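Local coordinates for protein histidine acid phosphatase (Hafnia alvei, PDB 4ARU) that belongs to branch 2 of the histidine phosphatase superfamily, an alpha/beta fold with a mixed beta-sheet and numerous helices, at residues Q38-P43 / Q230-V235; P273-I278 / A311-M316. One frame throughout, in Å; residues are numbered along the deposited sequence.

Interaction 1 of 2, residues Q38-P43 / Q230-V235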
# COMPACT_ATOMS: atom_id res chain seq x y z
N GLN A 38 -10.66 25.58 -7.67
CA GLN A 38 -11.66 24.52 -7.72
C GLN A 38 -10.97 23.20 -7.99
O GLN A 38 -10.17 23.11 -8.92
CB GLN A 38 -12.67 24.79 -8.83
CG GLN A 38 -13.30 26.17 -8.72
CD GLN A 38 -13.73 26.57 -7.30
OE1 GLN A 38 -13.26 27.59 -6.74
NE2 GLN A 38 -14.64 25.80 -6.72
N TRP A 39 -11.28 22.19 -7.18
CA TRP A 39 -10.78 20.89 -7.43
C TRP A 39 -11.31 20.30 -8.76
O TRP A 39 -12.49 20.43 -9.05
CB TRP A 39 -11.12 19.96 -6.26
CG TRP A 39 -10.37 20.28 -5.00
CD1 TRP A 39 -10.81 21.06 -3.95
CD2 TRP A 39 -9.09 19.78 -4.62
NE1 TRP A 39 -9.85 21.07 -2.96
CE2 TRP A 39 -8.78 20.32 -3.36
CE3 TRP A 39 -8.15 18.96 -5.25
CZ2 TRP A 39 -7.59 20.02 -2.71
CZ3 TRP A 39 -6.97 18.69 -4.62
CH2 TRP A 39 -6.70 19.20 -3.34
N PRO A 40 -10.44 19.65 -9.51
CA PRO A 40 -10.87 19.16 -10.83
C PRO A 40 -11.83 17.97 -10.69
O PRO A 40 -11.72 17.18 -9.74
CB PRO A 40 -9.54 18.78 -11.51
CG PRO A 40 -8.59 18.57 -10.41
CD PRO A 40 -8.97 19.62 -9.39
N GLU A 41 -12.77 17.86 -11.60
CA GLU A 41 -13.71 16.73 -11.59
C GLU A 41 -13.04 15.48 -12.15
O GLU A 41 -12.40 15.53 -13.22
CB GLU A 41 -15.02 17.04 -12.32
CG GLU A 41 -16.08 17.73 -11.45
CD GLU A 41 -16.69 16.81 -10.37
OE1 GLU A 41 -16.12 16.68 -9.24
OE2 GLU A 41 -17.78 16.22 -10.63
N TRP A 42 -13.21 14.36 -11.44
CA TRP A 42 -12.72 13.06 -11.89
C TRP A 42 -13.78 12.37 -12.77
O TRP A 42 -14.97 12.71 -12.71
CB TRP A 42 -12.38 12.18 -10.68
CG TRP A 42 -11.08 12.59 -10.11
CD1 TRP A 42 -10.79 13.75 -9.41
CD2 TRP A 42 -9.86 11.88 -10.19
NE1 TRP A 42 -9.47 13.79 -9.07
CE2 TRP A 42 -8.87 12.65 -9.54
CE3 TRP A 42 -9.50 10.65 -10.73
CZ2 TRP A 42 -7.55 12.22 -9.44
CZ3 TRP A 42 -8.19 10.23 -10.63
CH2 TRP A 42 -7.23 11.02 -10.02
N PRO A 43 -13.35 11.42 -13.61
CA PRO A 43 -14.27 10.83 -14.58
C PRO A 43 -15.01 9.60 -14.06
O PRO A 43 -15.70 8.94 -14.84
CB PRO A 43 -13.34 10.45 -15.72
CG PRO A 43 -12.11 10.06 -15.01
CD PRO A 43 -11.95 11.07 -13.91
N GLN A 230 -3.06 10.03 -13.09
CA GLN A 230 -4.24 9.98 -13.92
C GLN A 230 -4.04 10.76 -15.23
O GLN A 230 -4.88 10.72 -16.15
CB GLN A 230 -5.43 10.53 -13.11
CG GLN A 230 -6.74 10.65 -13.86
CD GLN A 230 -7.29 9.32 -14.34
OE1 GLN A 230 -6.88 8.28 -13.89
NE2 GLN A 230 -8.26 9.37 -15.24
N GLY A 231 -2.95 11.52 -15.30
CA GLY A 231 -2.70 12.34 -16.45
C GLY A 231 -3.63 13.51 -16.63
O GLY A 231 -3.83 14.03 -17.75
N MET A 232 -4.12 14.05 -15.52
CA MET A 232 -4.95 15.25 -15.61
C MET A 232 -4.13 16.39 -16.18
O MET A 232 -2.92 16.47 -15.93
CB MET A 232 -5.46 15.63 -14.26
CG MET A 232 -6.34 14.57 -13.72
SD MET A 232 -7.35 15.28 -12.47
CE MET A 232 -8.64 14.05 -12.50
N PRO A 233 -4.75 17.26 -16.99
CA PRO A 233 -4.03 18.36 -17.63
C PRO A 233 -3.56 19.40 -16.63
O PRO A 233 -2.48 19.99 -16.86
CB PRO A 233 -5.06 18.94 -18.61
CG PRO A 233 -6.39 18.58 -18.04
CD PRO A 233 -6.17 17.24 -17.36
N LYS A 234 -4.30 19.57 -15.52
CA LYS A 234 -3.83 20.43 -14.43
C LYS A 234 -3.77 19.69 -13.11
O LYS A 234 -4.78 19.24 -12.55
CB LYS A 234 -4.74 21.66 -14.30
CG LYS A 234 -4.58 22.66 -15.43
CD LYS A 234 -3.19 23.27 -15.39
CE LYS A 234 -3.01 24.46 -16.32
NZ LYS A 234 -1.58 24.89 -16.24
N VAL A 235 -2.53 19.54 -12.62
CA VAL A 235 -2.24 18.91 -11.33
C VAL A 235 -1.97 20.01 -10.34
O VAL A 235 -1.13 20.88 -10.58
CB VAL A 235 -1.00 17.98 -11.45
CG1 VAL A 235 -0.58 17.47 -10.09
CG2 VAL A 235 -1.31 16.83 -12.41
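In one of its two modelled conformers M232 makes a Met-aromatic contact with the indole of W42, with a CH-pi approach at its tip, joining two surface loops. The contacts of that tip hold for the conformer described here and are doubtful for the other. One loop follows helix 29-33; the other begins where helix 213-229 ends in a Schellman motif, with G231 taking the positive phi.

From CB, the M232 chain heads for the 38-43 segment. Its CG stands anti to the carbonyl carbon (chi1 -63°), and the chain is extended from there on, which carries the sulfur and methyl out to the far loop. CB and CG have no close partner in the 38-43 segment. SD is the first atom to make contact: it lies 4.1 Å from P40 CG, with the two side chains crossing at about a right angle, and 4.5 Å from the centroid of the W42 five-membered ring. The methyl then finishes the approach. M232 CE sits 3.3 Å from that same centroid and only 14° off the ring normal, which places it over the face.

Q230 meets the other end of the indole, its side chain sliding past W42 in the opposite direction. Its CB lies 3.6 Å from W42 CH2 and its CG equally close to W42 CZ3, while amide and ring planes stand 41° apart, too oblique for a stack. Q230 OE1 is hydrogen-bonded to T50 OG1, so the amide oxygen has its polar partner outside the two segments. W42 also touches A23 and P24, and P40 leans on E227 of helix 213-229.

No hydrogen bond links the segments, and their 264 Å² of buried surface comes largely from M232, W42, Q230, P40 and P43. Beyond the indole, P43 and Q230 meet tip to tip, with P43 CG 3.9 Å from Q230 NE2.

Interaction 2 of 2, residues P273-I278 / A311-M316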
# COMPACT_ATOMS: atom_id res chain seq x y z
N PRO A 273 -4.21 -10.62 10.24
CA PRO A 273 -4.72 -11.58 9.26
C PRO A 273 -3.92 -11.64 7.99
O PRO A 273 -3.66 -12.75 7.47
CB PRO A 273 -6.16 -11.10 9.04
CG PRO A 273 -6.54 -10.58 10.41
CD PRO A 273 -5.29 -9.82 10.85
N LEU A 274 -3.52 -10.52 7.46
CA LEU A 274 -2.78 -10.54 6.23
C LEU A 274 -1.41 -11.16 6.40
O LEU A 274 -0.95 -11.94 5.55
CB LEU A 274 -2.66 -9.13 5.61
CG LEU A 274 -3.80 -8.65 4.71
CD1 LEU A 274 -3.64 -7.16 4.43
CD2 LEU A 274 -3.79 -9.46 3.42
N LEU A 275 -0.72 -10.80 7.48
CA LEU A 275 0.62 -11.36 7.66
C LEU A 275 0.52 -12.87 7.85
O LEU A 275 1.35 -13.62 7.29
CB LEU A 275 1.38 -10.70 8.81
CG LEU A 275 2.86 -11.10 8.89
CD1 LEU A 275 3.60 -10.65 7.67
CD2 LEU A 275 3.48 -10.48 10.14
N GLN A 276 -0.46 -13.35 8.61
CA GLN A 276 -0.60 -14.78 8.77
C GLN A 276 -0.88 -15.46 7.42
O GLN A 276 -0.34 -16.54 7.12
CB GLN A 276 -1.75 -15.10 9.76
CG GLN A 276 -1.83 -16.51 10.28
CD GLN A 276 -0.99 -16.73 11.52
OE1 GLN A 276 -0.10 -15.91 11.92
NE2 GLN A 276 -1.26 -17.83 12.14
N THR A 277 -1.77 -14.87 6.63
CA THR A 277 -2.12 -15.39 5.32
C THR A 277 -0.90 -15.47 4.38
O THR A 277 -0.66 -16.49 3.72
CB THR A 277 -3.23 -14.55 4.71
OG1 THR A 277 -4.39 -14.71 5.53
CG2 THR A 277 -3.63 -14.98 3.32
N ILE A 278 -0.13 -14.40 4.37
CA ILE A 278 1.08 -14.34 3.54
C ILE A 278 2.09 -15.40 3.98
O ILE A 278 2.61 -16.19 3.16
CB ILE A 278 1.72 -12.93 3.62
CG1 ILE A 278 0.83 -11.93 2.89
CG2 ILE A 278 3.13 -12.93 3.02
CD1 ILE A 278 1.09 -10.48 3.18
N ALA A 311 1.46 -0.66 4.54
CA ALA A 311 2.15 0.03 5.65
C ALA A 311 2.05 -0.79 6.92
O ALA A 311 3.04 -0.89 7.67
CB ALA A 311 1.57 1.42 5.85
N ASN A 312 0.91 -1.42 7.17
CA ASN A 312 0.80 -2.27 8.35
C ASN A 312 1.81 -3.42 8.32
O ASN A 312 2.48 -3.72 9.29
CB ASN A 312 -0.59 -2.91 8.47
CG ASN A 312 -1.73 -1.94 8.71
OD1 ASN A 312 -2.89 -2.29 8.39
ND2 ASN A 312 -1.50 -0.79 9.32
N ILE A 313 1.91 -4.09 7.18
CA ILE A 313 2.82 -5.23 7.03
C ILE A 313 4.25 -4.75 7.19
O ILE A 313 5.05 -5.40 7.85
CB ILE A 313 2.59 -5.94 5.69
CG1 ILE A 313 1.20 -6.59 5.69
CG2 ILE A 313 3.73 -6.91 5.37
CD1 ILE A 313 1.03 -7.69 6.67
N SER A 314 4.55 -3.59 6.62
CA SER A 314 5.89 -3.02 6.79
C SER A 314 6.21 -2.77 8.26
O SER A 314 7.30 -3.04 8.69
CB SER A 314 6.05 -1.83 5.88
OG SER A 314 5.57 -0.70 6.44
N GLY A 315 5.27 -2.23 9.02
CA GLY A 315 5.51 -1.99 10.43
C GLY A 315 5.69 -3.26 11.23
O GLY A 315 6.57 -3.34 12.11
N MET A 316 4.89 -4.29 10.93
CA MET A 316 5.00 -5.57 11.63
C MET A 316 6.36 -6.24 11.41
O MET A 316 6.91 -6.81 12.35
CB MET A 316 3.90 -6.54 11.23
CG MET A 316 2.53 -6.08 11.61
SD MET A 316 1.25 -7.25 11.12
CE MET A 316 1.41 -8.46 12.36
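A steep helix-helix crossing brings L275 of helix 264-282 against I313 and M316 of helix 307-317, the helix that follows central strand 300-305. The short axes pass 10.2 Å apart with a signed crossing angle of -74°, and the closest pair of CA atoms belongs to L275 and I313.

Much of the contact converges on one methyl. I313 CD1 comes within 3.7 Å of L275 CB, and equally near L275 N, so it presses on the backbone as well as on the side chain. The same methyl lies 4.1 Å from L274 CB and, more loosely, 4.5 Å from I278 CD1; it is thus bordered by residues from successive turns of one helix.

M316 supplies the second point of contact. Its chain bends at the last torsion (chi3 78°), bringing its methyl tip to tip with the leucine: L275 CD2 stands 3.6 Å from M316 CE. Helix 395-405 joins them, with V402 and S405 touching L275 and S405 also touching M316.

Two hydroxyls of the helices bond away from this interface: T277 OG1 donates to P273 O at 2.9 Å, while S314 OG bonds to A311 O and to R262 NE. With no hydrogen bond between the segments and the touching residues mostly buried, the contact rests on apolar van der Waals packing, with no directional bond to fix it.

From the N terminus the chain passes through strand 9-18 and helix 29-33 before reaching 38-43. Interaction 1 closes only at 230-235, after 186 intervening residues, 83 of them helical and 15 in strands. The chain then runs through helix 243-262 into helix 264-282, where interaction 2 opens; it closes 32 residues later on helix 307-317, having taken in strand 300-305 of the mixed sheet. The two closures therefore follow in series, neither nesting nor crossing. Their centres lie 33 Å apart on opposite sides of the chain's centre, with nearest atoms about 21 Å apart: interaction 1 joins loops at the surface, interaction 2 helices in the interior.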